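PDB 4CVU: beta-mannosidase from Trichoderma harzianum, which probably removes terminal beta-D-mannose units from the non-reducing ends of mannosides, as a fungal glycoside hydrolase family 2 beta-mannosidase. Local coordinates for residues Ser355-Asp360 and Pro369-His374; Ala539-Leu544 and Arg557-Thr562. All blocks are in the same frame, centred on the assembly; numbering follows the deposited sequence.

Interaction 1 of 2, residues Ser355-Asp360 and Pro369-His374; sequences SGNITD and PGNNWH. With NAG (2-acetamido-2-deoxy-beta-D-glucopyranose), chain F.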
ATOM      1  N   SER A 355     -18.040  -2.123  46.647  1.00 39.07           N
ATOM      2  CA  SER A 355     -19.326  -2.167  45.964  1.00 39.49           C
ATOM      3  C   SER A 355     -20.541  -2.449  46.863  1.00 39.51           C
ATOM      4  O   SER A 355     -21.617  -2.759  46.362  1.00 40.07           O
ATOM      5  CB  SER A 355     -19.279  -3.229  44.868  1.00 38.68           C
ATOM      6  OG  SER A 355     -18.717  -4.400  45.355  1.00 40.44           O
ATOM      7  N   GLY A 356     -20.370  -2.350  48.169  1.00 40.18           N
ATOM      8  CA  GLY A 356     -21.438  -2.642  49.128  1.00 40.43           C
ATOM      9  C   GLY A 356     -22.238  -1.401  49.376  1.00 41.81           C
ATOM     10  O   GLY A 356     -21.992  -0.354  48.731  1.00 40.19           O
ATOM     11  N   ASN A 357     -23.180  -1.490  50.322  1.00 42.64           N
ATOM     12  CA  ASN A 357     -24.106  -0.386  50.571  1.00 44.58           C
ATOM     13  C   ASN A 357     -23.416   0.909  51.000  1.00 45.23           C
ATOM     14  O   ASN A 357     -22.406   0.882  51.704  1.00 43.92           O
ATOM     15  CB  ASN A 357     -25.106  -0.736  51.676  1.00 46.30           C
ATOM     16  CG  ASN A 357     -26.127  -1.773  51.273  1.00 48.55           C
ATOM     17  OD1 ASN A 357     -26.320  -2.080  50.106  1.00 46.91           O
ATOM     18  ND2 ASN A 357     -26.793  -2.325  52.273  1.00 52.61           N
ATOM     19  N   ILE A 358     -24.016   2.033  50.621  1.00 45.82           N
ATOM     20  CA  ILE A 358     -23.642   3.326  51.151  1.00 46.51           C
ATOM     21  C   ILE A 358     -24.054   3.340  52.619  1.00 47.09           C
ATOM     22  O   ILE A 358     -25.216   3.165  52.924  1.00 47.61           O
ATOM     23  CB  ILE A 358     -24.328   4.487  50.375  1.00 46.01           C
ATOM     24  CG1 ILE A 358     -23.910   4.500  48.894  1.00 45.06           C
ATOM     25  CG2 ILE A 358     -24.009   5.835  50.997  1.00 46.58           C
ATOM     26  CD1 ILE A 358     -22.478   4.922  48.643  1.00 44.77           C
ATOM     27  N   THR A 359     -23.097   3.581  53.511  1.00 49.13           N
ATOM     28  CA  THR A 359     -23.322   3.465  54.960  1.00 49.55           C
ATOM     29  C   THR A 359     -24.075   4.654  55.536  1.00 51.26           C
ATOM     30  O   THR A 359     -24.146   5.727  54.921  1.00 52.03           O
ATOM     31  CB  THR A 359     -21.986   3.352  55.715  1.00 51.16           C
ATOM     32  OG1 THR A 359     -21.300   4.598  55.665  1.00 53.76           O
ATOM     33  CG2 THR A 359     -21.081   2.265  55.109  1.00 51.08           C
ATOM     34  N   ASP A 360     -24.627   4.487  56.738  1.00 53.68           N
ATOM     35  CA  ASP A 360     -25.311   5.597  57.423  1.00 54.54           C
ATOM     36  C   ASP A 360     -24.367   6.778  57.589  1.00 54.10           C
ATOM     37  O   ASP A 360     -24.750   7.921  57.381  1.00 53.65           O
ATOM     38  CB  ASP A 360     -25.842   5.160  58.800  1.00 56.50           C
ATOM     39  CG  ASP A 360     -26.946   4.159  58.701  1.00 57.06           C
ATOM     40  OD1 ASP A 360     -27.711   4.236  57.725  1.00 61.64           O
ATOM     41  OD2 ASP A 360     -27.080   3.302  59.597  1.00 58.58           O
ATOM     42  N   PRO A 369     -27.647   7.727  49.028  1.00 43.91           N
ATOM     43  CA  PRO A 369     -27.742   6.302  49.376  1.00 44.72           C
ATOM     44  C   PRO A 369     -27.744   5.436  48.135  1.00 44.34           C
ATOM     45  O   PRO A 369     -27.962   5.932  47.028  1.00 42.47           O
ATOM     46  CB  PRO A 369     -29.110   6.172  50.081  1.00 44.22           C
ATOM     47  CG  PRO A 369     -29.506   7.540  50.428  1.00 47.05           C
ATOM     48  CD  PRO A 369     -28.886   8.446  49.400  1.00 44.83           C
ATOM     49  N   GLY A 370     -27.492   4.156  48.349  1.00 44.00           N
ATOM     50  CA  GLY A 370     -27.335   3.197  47.287  1.00 44.49           C
ATOM     51  C   GLY A 370     -26.160   2.284  47.565  1.00 43.64           C
ATOM     52  O   GLY A 370     -25.999   1.760  48.670  1.00 43.88           O
ATOM     53  N   ASN A 371     -25.349   2.081  46.528  1.00 41.85           N
ATOM     54  CA  ASN A 371     -24.177   1.240  46.653  1.00 41.90           C
ATOM     55  C   ASN A 371     -22.945   1.948  46.097  1.00 40.80           C
ATOM     56  O   ASN A 371     -23.010   2.651  45.118  1.00 38.98           O
ATOM     57  CB  ASN A 371     -24.378  -0.046  45.876  1.00 41.11           C
ATOM     58  CG  ASN A 371     -25.109  -1.092  46.651  1.00 43.12           C
ATOM     59  OD1 ASN A 371     -26.302  -0.974  46.889  1.00 42.16           O
ATOM     60  ND2 ASN A 371     -24.380  -2.144  47.059  1.00 41.82           N
ATOM     61  N   ASN A 372     -21.832   1.681  46.709  1.00 40.65           N
ATOM     62  CA  ASN A 372     -20.607   2.271  46.327  1.00 40.54           C
ATOM     63  C   ASN A 372     -20.211   1.651  45.035  1.00 39.78           C
ATOM     64  O   ASN A 372     -20.770   0.630  44.645  1.00 39.24           O
ATOM     65  CB  ASN A 372     -19.551   1.902  47.346  1.00 41.73           C
ATOM     66  CG  ASN A 372     -19.660   2.700  48.598  1.00 42.40           C
ATOM     67  OD1 ASN A 372     -19.166   3.804  48.682  1.00 44.41           O
ATOM     68  ND2 ASN A 372     -20.276   2.127  49.582  1.00 41.74           N
ATOM     69  N   TRP A 373     -19.257   2.274  44.376  1.00 37.75           N
ATOM     70  CA  TRP A 373     -18.422   1.653  43.339  1.00 36.86           C
ATOM     71  C   TRP A 373     -17.155   2.484  43.285  1.00 37.88           C
ATOM     72  O   TRP A 373     -17.100   3.420  42.552  1.00 37.55           O
ATOM     73  CB  TRP A 373     -19.120   1.610  41.972  1.00 35.87           C
ATOM     74  CG  TRP A 373     -18.437   0.795  40.959  1.00 34.72           C
ATOM     75  CD1 TRP A 373     -17.240   1.039  40.364  1.00 35.14           C
ATOM     76  CD2 TRP A 373     -18.902  -0.457  40.419  1.00 36.16           C
ATOM     77  NE1 TRP A 373     -16.941   0.031  39.479  1.00 36.60           N
ATOM     78  CE2 TRP A 373     -17.935  -0.906  39.503  1.00 34.98           C
ATOM     79  CE3 TRP A 373     -20.017  -1.231  40.634  1.00 35.34           C
ATOM     80  CZ2 TRP A 373     -18.054  -2.089  38.821  1.00 35.92           C
ATOM     81  CZ3 TRP A 373     -20.146  -2.431  39.971  1.00 36.65           C
ATOM     82  CH2 TRP A 373     -19.152  -2.850  39.043  1.00 35.50           C
ATOM     83  N   HIS A 374     -16.170   2.136  44.093  1.00 39.44           N
ATOM     84  CA  HIS A 374     -14.902   2.824  44.126  1.00 39.67           C
ATOM     85  C   HIS A 374     -13.749   1.954  44.621  1.00 40.00           C
ATOM     86  O   HIS A 374     -13.940   0.872  45.085  1.00 40.66           O
ATOM     87  CB  HIS A 374     -14.967   4.147  44.903  1.00 39.33           C
ATOM     88  CG  HIS A 374     -15.080   3.989  46.382  1.00 40.63           C
ATOM     89  ND1 HIS A 374     -16.288   3.946  47.035  1.00 40.73           N
ATOM     90  CD2 HIS A 374     -14.132   3.877  47.335  1.00 41.23           C
ATOM     91  CE1 HIS A 374     -16.080   3.809  48.322  1.00 40.96           C
ATOM     92  NE2 HIS A 374     -14.781   3.764  48.530  1.00 41.12           N
TER
HETATM   93  C1  NAG F1001     -27.828  -3.341  52.110  1.00 46.55           C
HETATM   94  C2  NAG F1001     -27.959  -4.396  53.227  1.00 51.54           C
HETATM   95  C3  NAG F1001     -29.162  -5.290  53.020  1.00 51.50           C
HETATM   96  C4  NAG F1001     -30.394  -4.451  52.805  1.00 52.17           C
HETATM   97  C5  NAG F1001     -30.153  -3.486  51.643  1.00 50.61           C
HETATM   98  C6  NAG F1001     -31.336  -2.545  51.425  1.00 48.92           C
HETATM   99  C7  NAG F1001     -25.760  -4.908  54.189  1.00 53.31           C
HETATM  100  C8  NAG F1001     -24.536  -5.798  54.218  1.00 51.53           C
HETATM  101  N2  NAG F1001     -26.751  -5.204  53.339  1.00 51.71           N
HETATM  102  O3  NAG F1001     -29.303  -6.040  54.198  1.00 55.84           O
HETATM  103  O4  NAG F1001     -31.484  -5.291  52.533  1.00 57.46           O
HETATM  104  O5  NAG F1001     -29.058  -2.690  51.976  1.00 47.48           O
HETATM  105  O6  NAG F1001     -31.136  -1.863  50.207  1.00 48.01           O
HETATM  106  O7  NAG F1001     -25.820  -3.940  54.933  1.00 55.86           O
HETATM  107  O   HOH W   1     -27.523   3.394  51.231  1.00 45.96           O
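G356 and N372 are joined by a double grip on one carbonyl: G356 O accepts from the backbone N of N372 at 2.9 Å and from N372 ND2 at 3.1 Å. N372 ND2 approaches this oxygen from well above the carbonyl plane. A chi1 of -77° sets CG beside the backbone N of N372; ND2 points to G356 O, and OD1 accepts from Q362 NE2 of helix 360-365. The CD1 branch of I358 lies 3.5 Å from N372 OD1, while its CG1 rests on the G370 peptide. I358 N in turn donates to G370 O at 2.8 Å. N357 and N371 thus form a single antiparallel bridge, a non-hydrogen-bonded pair that prolongs the pairing of strands 351-354 and 374-377 past the classic beta bulge of W373 and H374 opposite S354. A water accepts a hydrogen bond from G370 N and donates one to I358 O. N371 ND2 reaches S355 O at 2.9 Å, in the plane of its own amide, and also donates to W543 O. N371 OD1 and N357 OD1, both acceptors and 3.4 Å apart, accept from R557 NE and NH2 respectively, and the positive charge of the arginine probably offsets their repulsion. An alanine in place of N371 would probably leave S355 O and W543 O without this donor and R557 NE without its acceptor. ND2 of N357 carries the N-acetylglucosamine of an N-I-T sequon, so its amide links sugar and arginine.

Interaction 2 of 2, residues Ala539-Leu544 and Arg557-Thr562; sequences ANNGWL and RYYNTT. With NAG (2-acetamido-2-deoxy-beta-D-glucopyranose), chain D; NAG (2-acetamido-2-deoxy-beta-D-glucopyranose), chain F.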
ATOM      1  N   ALA A 539     -20.153  -4.243  35.219  1.00 37.65           N
ATOM      2  CA  ALA A 539     -21.077  -3.197  35.602  1.00 36.38           C
ATOM      3  C   ALA A 539     -22.312  -3.774  36.244  1.00 36.90           C
ATOM      4  O   ALA A 539     -23.011  -4.589  35.634  1.00 38.91           O
ATOM      5  CB  ALA A 539     -21.488  -2.366  34.366  1.00 37.68           C
ATOM      6  N   ASN A 540     -22.596  -3.337  37.460  1.00 36.69           N
ATOM      7  CA  ASN A 540     -23.758  -3.802  38.182  1.00 38.09           C
ATOM      8  C   ASN A 540     -24.132  -2.848  39.330  1.00 37.21           C
ATOM      9  O   ASN A 540     -23.433  -1.896  39.620  1.00 35.70           O
ATOM     10  CB  ASN A 540     -23.575  -5.278  38.687  1.00 37.45           C
ATOM     11  CG  ASN A 540     -22.391  -5.444  39.600  1.00 37.25           C
ATOM     12  OD1 ASN A 540     -22.433  -5.002  40.739  1.00 37.08           O
ATOM     13  ND2 ASN A 540     -21.285  -6.058  39.085  1.00 37.93           N
ATOM     14  N   ASN A 541     -25.265  -3.114  39.964  1.00 38.91           N
ATOM     15  CA  ASN A 541     -25.776  -2.265  41.037  1.00 41.18           C
ATOM     16  C   ASN A 541     -25.274  -2.613  42.440  1.00 42.47           C
ATOM     17  O   ASN A 541     -25.811  -2.114  43.446  1.00 45.90           O
ATOM     18  CB  ASN A 541     -27.308  -2.281  41.010  1.00 41.82           C
ATOM     19  CG  ASN A 541     -27.858  -1.555  39.807  1.00 41.82           C
ATOM     20  OD1 ASN A 541     -27.355  -0.509  39.433  1.00 41.99           O
ATOM     21  ND2 ASN A 541     -28.864  -2.112  39.185  1.00 43.04           N
ATOM     22  N   GLY A 542     -24.222  -3.426  42.502  1.00 42.41           N
ATOM     23  CA  GLY A 542     -23.614  -3.794  43.761  1.00 42.80           C
ATOM     24  C   GLY A 542     -24.231  -5.017  44.397  1.00 43.23           C
ATOM     25  O   GLY A 542     -25.168  -5.626  43.836  1.00 41.98           O
ATOM     26  N   TRP A 543     -23.697  -5.364  45.572  1.00 42.74           N
ATOM     27  CA  TRP A 543     -24.151  -6.531  46.335  1.00 43.88           C
ATOM     28  C   TRP A 543     -24.928  -6.146  47.598  1.00 46.18           C
ATOM     29  O   TRP A 543     -24.688  -5.109  48.217  1.00 45.85           O
ATOM     30  CB  TRP A 543     -22.975  -7.421  46.725  1.00 44.05           C
ATOM     31  CG  TRP A 543     -21.801  -6.759  47.366  1.00 44.37           C
ATOM     32  CD1 TRP A 543     -20.700  -6.256  46.722  1.00 43.99           C
ATOM     33  CD2 TRP A 543     -21.552  -6.566  48.774  1.00 43.37           C
ATOM     34  NE1 TRP A 543     -19.811  -5.761  47.628  1.00 43.20           N
ATOM     35  CE2 TRP A 543     -20.301  -5.946  48.893  1.00 43.08           C
ATOM     36  CE3 TRP A 543     -22.265  -6.861  49.940  1.00 44.25           C
ATOM     37  CZ2 TRP A 543     -19.751  -5.608  50.137  1.00 43.74           C
ATOM     38  CZ3 TRP A 543     -21.717  -6.532  51.168  1.00 43.71           C
ATOM     39  CH2 TRP A 543     -20.486  -5.906  51.261  1.00 42.94           C
ATOM     40  N   LEU A 544     -25.871  -7.000  47.963  1.00 48.27           N
ATOM     41  CA  LEU A 544     -26.593  -6.902  49.237  1.00 48.16           C
ATOM     42  C   LEU A 544     -25.871  -7.647  50.382  1.00 48.67           C
ATOM     43  O   LEU A 544     -25.904  -7.197  51.523  1.00 48.51           O
ATOM     44  CB  LEU A 544     -27.999  -7.478  49.074  1.00 48.86           C
ATOM     45  CG  LEU A 544     -28.827  -6.926  47.901  1.00 49.58           C
ATOM     46  CD1 LEU A 544     -30.046  -7.791  47.645  1.00 48.73           C
ATOM     47  CD2 LEU A 544     -29.263  -5.497  48.182  1.00 48.87           C
ATOM     48  N   ARG A 557     -27.661  -7.105  44.175  1.00 43.76           N
ATOM     49  CA  ARG A 557     -28.829  -6.227  44.227  1.00 43.61           C
ATOM     50  C   ARG A 557     -29.722  -6.370  43.022  1.00 43.47           C
ATOM     51  O   ARG A 557     -30.929  -6.345  43.126  1.00 44.33           O
ATOM     52  CB  ARG A 557     -28.422  -4.749  44.334  1.00 43.90           C
ATOM     53  CG  ARG A 557     -29.587  -3.866  44.732  1.00 43.59           C
ATOM     54  CD  ARG A 557     -29.154  -2.466  45.041  1.00 44.40           C
ATOM     55  NE  ARG A 557     -28.609  -2.363  46.362  1.00 44.69           N
ATOM     56  CZ  ARG A 557     -29.344  -2.243  47.456  1.00 44.22           C
ATOM     57  NH1 ARG A 557     -30.641  -2.254  47.360  1.00 44.66           N
ATOM     58  NH2 ARG A 557     -28.787  -2.140  48.639  1.00 44.98           N
ATOM     59  N   TYR A 558     -29.098  -6.505  41.866  1.00 44.35           N
ATOM     60  CA  TYR A 558     -29.827  -6.493  40.609  1.00 45.24           C
ATOM     61  C   TYR A 558     -30.717  -5.236  40.570  1.00 48.17           C
ATOM     62  O   TYR A 558     -30.238  -4.149  40.692  1.00 49.08           O
ATOM     63  CB  TYR A 558     -30.636  -7.783  40.381  1.00 45.68           C
ATOM     64  CG  TYR A 558     -29.861  -9.046  40.326  1.00 44.03           C
ATOM     65  CD1 TYR A 558     -29.011  -9.285  39.294  1.00 43.36           C
ATOM     66  CD2 TYR A 558     -29.990 -10.017  41.288  1.00 45.43           C
ATOM     67  CE1 TYR A 558     -28.297 -10.433  39.210  1.00 43.68           C
ATOM     68  CE2 TYR A 558     -29.258 -11.183  41.229  1.00 44.16           C
ATOM     69  CZ  TYR A 558     -28.422 -11.377  40.158  1.00 44.37           C
ATOM     70  OH  TYR A 558     -27.682 -12.473  40.045  1.00 43.08           O
ATOM     71  N   TYR A 559     -32.014  -5.422  40.431  1.00 48.49           N
ATOM     72  CA  TYR A 559     -32.954  -4.339  40.199  1.00 50.57           C
ATOM     73  C   TYR A 559     -33.837  -4.084  41.442  1.00 51.85           C
ATOM     74  O   TYR A 559     -34.895  -3.494  41.342  1.00 53.50           O
ATOM     75  CB  TYR A 559     -33.684  -4.541  38.833  1.00 50.81           C
ATOM     76  CG  TYR A 559     -32.714  -5.233  37.838  1.00 51.88           C
ATOM     77  CD1 TYR A 559     -31.369  -4.790  37.717  0.50 50.97           C
ATOM     78  CD2 TYR A 559     -33.053  -6.381  37.167  0.50 49.84           C
ATOM     79  CE1 TYR A 559     -30.434  -5.445  36.914  0.50 49.12           C
ATOM     80  CE2 TYR A 559     -32.118  -7.049  36.364  0.50 49.81           C
ATOM     81  CZ  TYR A 559     -30.809  -6.583  36.230  0.50 48.78           C
ATOM     82  OH  TYR A 559     -29.917  -7.254  35.423  0.50 43.45           O
ATOM     83  N   ASN A 560     -33.360  -4.525  42.599  1.00 50.07           N
ATOM     84  CA  ASN A 560     -33.993  -4.232  43.891  1.00 52.31           C
ATOM     85  C   ASN A 560     -33.558  -2.854  44.325  1.00 51.57           C
ATOM     86  O   ASN A 560     -32.744  -2.721  45.233  1.00 51.60           O
ATOM     87  CB  ASN A 560     -33.588  -5.230  44.977  1.00 52.43           C
ATOM     88  CG  ASN A 560     -34.105  -6.634  44.720  1.00 54.10           C
ATOM     89  OD1 ASN A 560     -35.292  -6.904  44.870  1.00 54.18           O
ATOM     90  ND2 ASN A 560     -33.198  -7.537  44.337  1.00 56.77           N
ATOM     91  N   THR A 561     -34.102  -1.836  43.667  1.00 52.16           N
ATOM     92  CA  THR A 561     -33.634  -0.467  43.848  1.00 52.60           C
ATOM     93  C   THR A 561     -34.703   0.436  44.438  1.00 56.26           C
ATOM     94  O   THR A 561     -35.894   0.085  44.486  1.00 54.52           O
ATOM     95  CB  THR A 561     -33.153   0.126  42.524  1.00 51.35           C
ATOM     96  OG1 THR A 561     -34.212   0.087  41.582  1.00 51.55           O
ATOM     97  CG2 THR A 561     -31.957  -0.653  41.990  1.00 49.59           C
ATOM     98  N   THR A 562     -34.257   1.598  44.900  1.00 55.49           N
ATOM     99  CA  THR A 562     -35.154   2.599  45.448  1.00 56.79           C
ATOM    100  C   THR A 562     -35.014   3.863  44.608  1.00 57.01           C
ATOM    101  O   THR A 562     -33.895   4.218  44.177  1.00 53.64           O
ATOM    102  CB  THR A 562     -34.804   2.909  46.912  1.00 56.86           C
ATOM    103  OG1 THR A 562     -34.862   1.706  47.690  1.00 56.97           O
ATOM    104  CG2 THR A 562     -35.773   3.929  47.485  1.00 57.06           C
TER
HETATM  105  C1  NAG D   1     -33.450  -8.952  44.071  1.00 44.25           C
HETATM  106  C2  NAG D   1     -33.884  -9.576  42.748  1.00 45.46           C
HETATM  107  C3  NAG D   1     -34.083 -11.087  42.841  1.00 46.43           C
HETATM  108  C4  NAG D   1     -32.864 -11.733  43.487  1.00 46.52           C
HETATM  109  C5  NAG D   1     -32.540 -11.037  44.803  1.00 47.50           C
HETATM  110  C6  NAG D   1     -31.254 -11.555  45.429  1.00 44.38           C
HETATM  111  C7  NAG D   1     -35.078  -7.948  41.368  1.00 46.48           C
HETATM  112  C8  NAG D   1     -36.412  -7.331  41.049  1.00 45.96           C
HETATM  113  N2  NAG D   1     -35.088  -8.903  42.308  1.00 46.12           N
HETATM  114  O3  NAG D   1     -34.305 -11.569  41.525  1.00 44.23           O
HETATM  115  O4  NAG D   1     -33.068 -13.103  43.759  1.00 46.84           O
HETATM  116  O5  NAG D   1     -32.322  -9.670  44.561  1.00 47.20           O
HETATM  117  O6  NAG D   1     -30.206 -11.497  44.507  1.00 45.86           O
HETATM  118  O7  NAG D   1     -34.054  -7.578  40.765  1.00 47.17           O
HETATM  119  C1  NAG F1001     -27.828  -3.341  52.110  1.00 46.55           C
HETATM  120  C2  NAG F1001     -27.959  -4.396  53.227  1.00 51.54           C
HETATM  121  C3  NAG F1001     -29.162  -5.290  53.020  1.00 51.50           C
HETATM  122  C4  NAG F1001     -30.394  -4.451  52.805  1.00 52.17           C
HETATM  123  C5  NAG F1001     -30.153  -3.486  51.643  1.00 50.61           C
HETATM  124  C6  NAG F1001     -31.336  -2.545  51.425  1.00 48.92           C
HETATM  125  C7  NAG F1001     -25.760  -4.908  54.189  1.00 53.31           C
HETATM  126  C8  NAG F1001     -24.536  -5.798  54.218  1.00 51.53           C
HETATM  127  N2  NAG F1001     -26.751  -5.204  53.339  1.00 51.71           N
HETATM  128  O3  NAG F1001     -29.303  -6.040  54.198  1.00 55.84           O
HETATM  129  O4  NAG F1001     -31.484  -5.291  52.533  1.00 57.46           O
HETATM  130  O5  NAG F1001     -29.058  -2.690  51.976  1.00 47.48           O
HETATM  131  O6  NAG F1001     -31.136  -1.863  50.207  1.00 48.01           O
HETATM  132  O7  NAG F1001     -25.820  -3.940  54.933  1.00 55.86           O
HETATM  133  O   HOH W   2     -26.397  -6.067  41.391  1.00 38.86           O
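R557 and L544 cross at about a right angle, with L544 CD2 over the centre of one guanidinium face, 3.3 Å from R557 CZ. The arginine leaves the backbone with CG anti to N (chi1 -166°) and runs extended as far as CD before bending at chi3 (-80°). NH1 donates to N560 O at 3.0 Å, almost in line with the acceptor's C=O bond and within the guanidinium plane. NH1 and NH2 together hold O6 of the N-acetylglucosamine linked to N357, with R557 NH2 2.8 Å from that O6. All three nitrogens are thus engaged, NE and NH2 being further held by N371 and N357. The same sugar donates from N2 to L544 O, 2.8 Å away. Residues 557-560 form a type II' beta turn, in which Y558 takes up a positive phi and R557 O collects two donors from opposite faces of its plane: N560 N, and N560 ND2 at 2.8 Å. That ND2 is itself glycosylated within an N-T-T sequon, so its remaining hydrogen ties the glycan stem to the turn. O7 of the attached sugar accepts from Y559 N at 3.0 Å. Facing the turn, G542 O accepts from R557 N (2.9 Å), and a water bound by Y558 N lies beside that carbonyl. N541 has CG beside its own backbone N, and its ND2 donates to Y558 O at 2.9 Å from above the carbonyl plane while meeting the rim of the Y559 ring in plane. N541 O, by contrast, is buried against the R557 chain with no polar partner in the model. N540 OD1 accepts from G542 N in an Asx turn.

Interaction 1 closes before interaction 2 opens along the chain, yet their centres lie only about 10 Å apart, in what is probably the beta/alpha-barrel domain, as in other family 2 hydrolases. Segments 355-360 and 369-374 flank helix 360-365, between strands 351-354 and 374-377; segments 539-544 and 557-562 follow strand 534-535 of the same mixed sheet and surround the short strands 545-546 and 554-556. The two contacts abut directly, W373 packing on N540 and S355 OG lying near W543 NE1. The sugar on N357 joins 355-360 to L544 and R557 of interaction 2, and R557, bound to N357 and N371, ties these sequence-distant loops together.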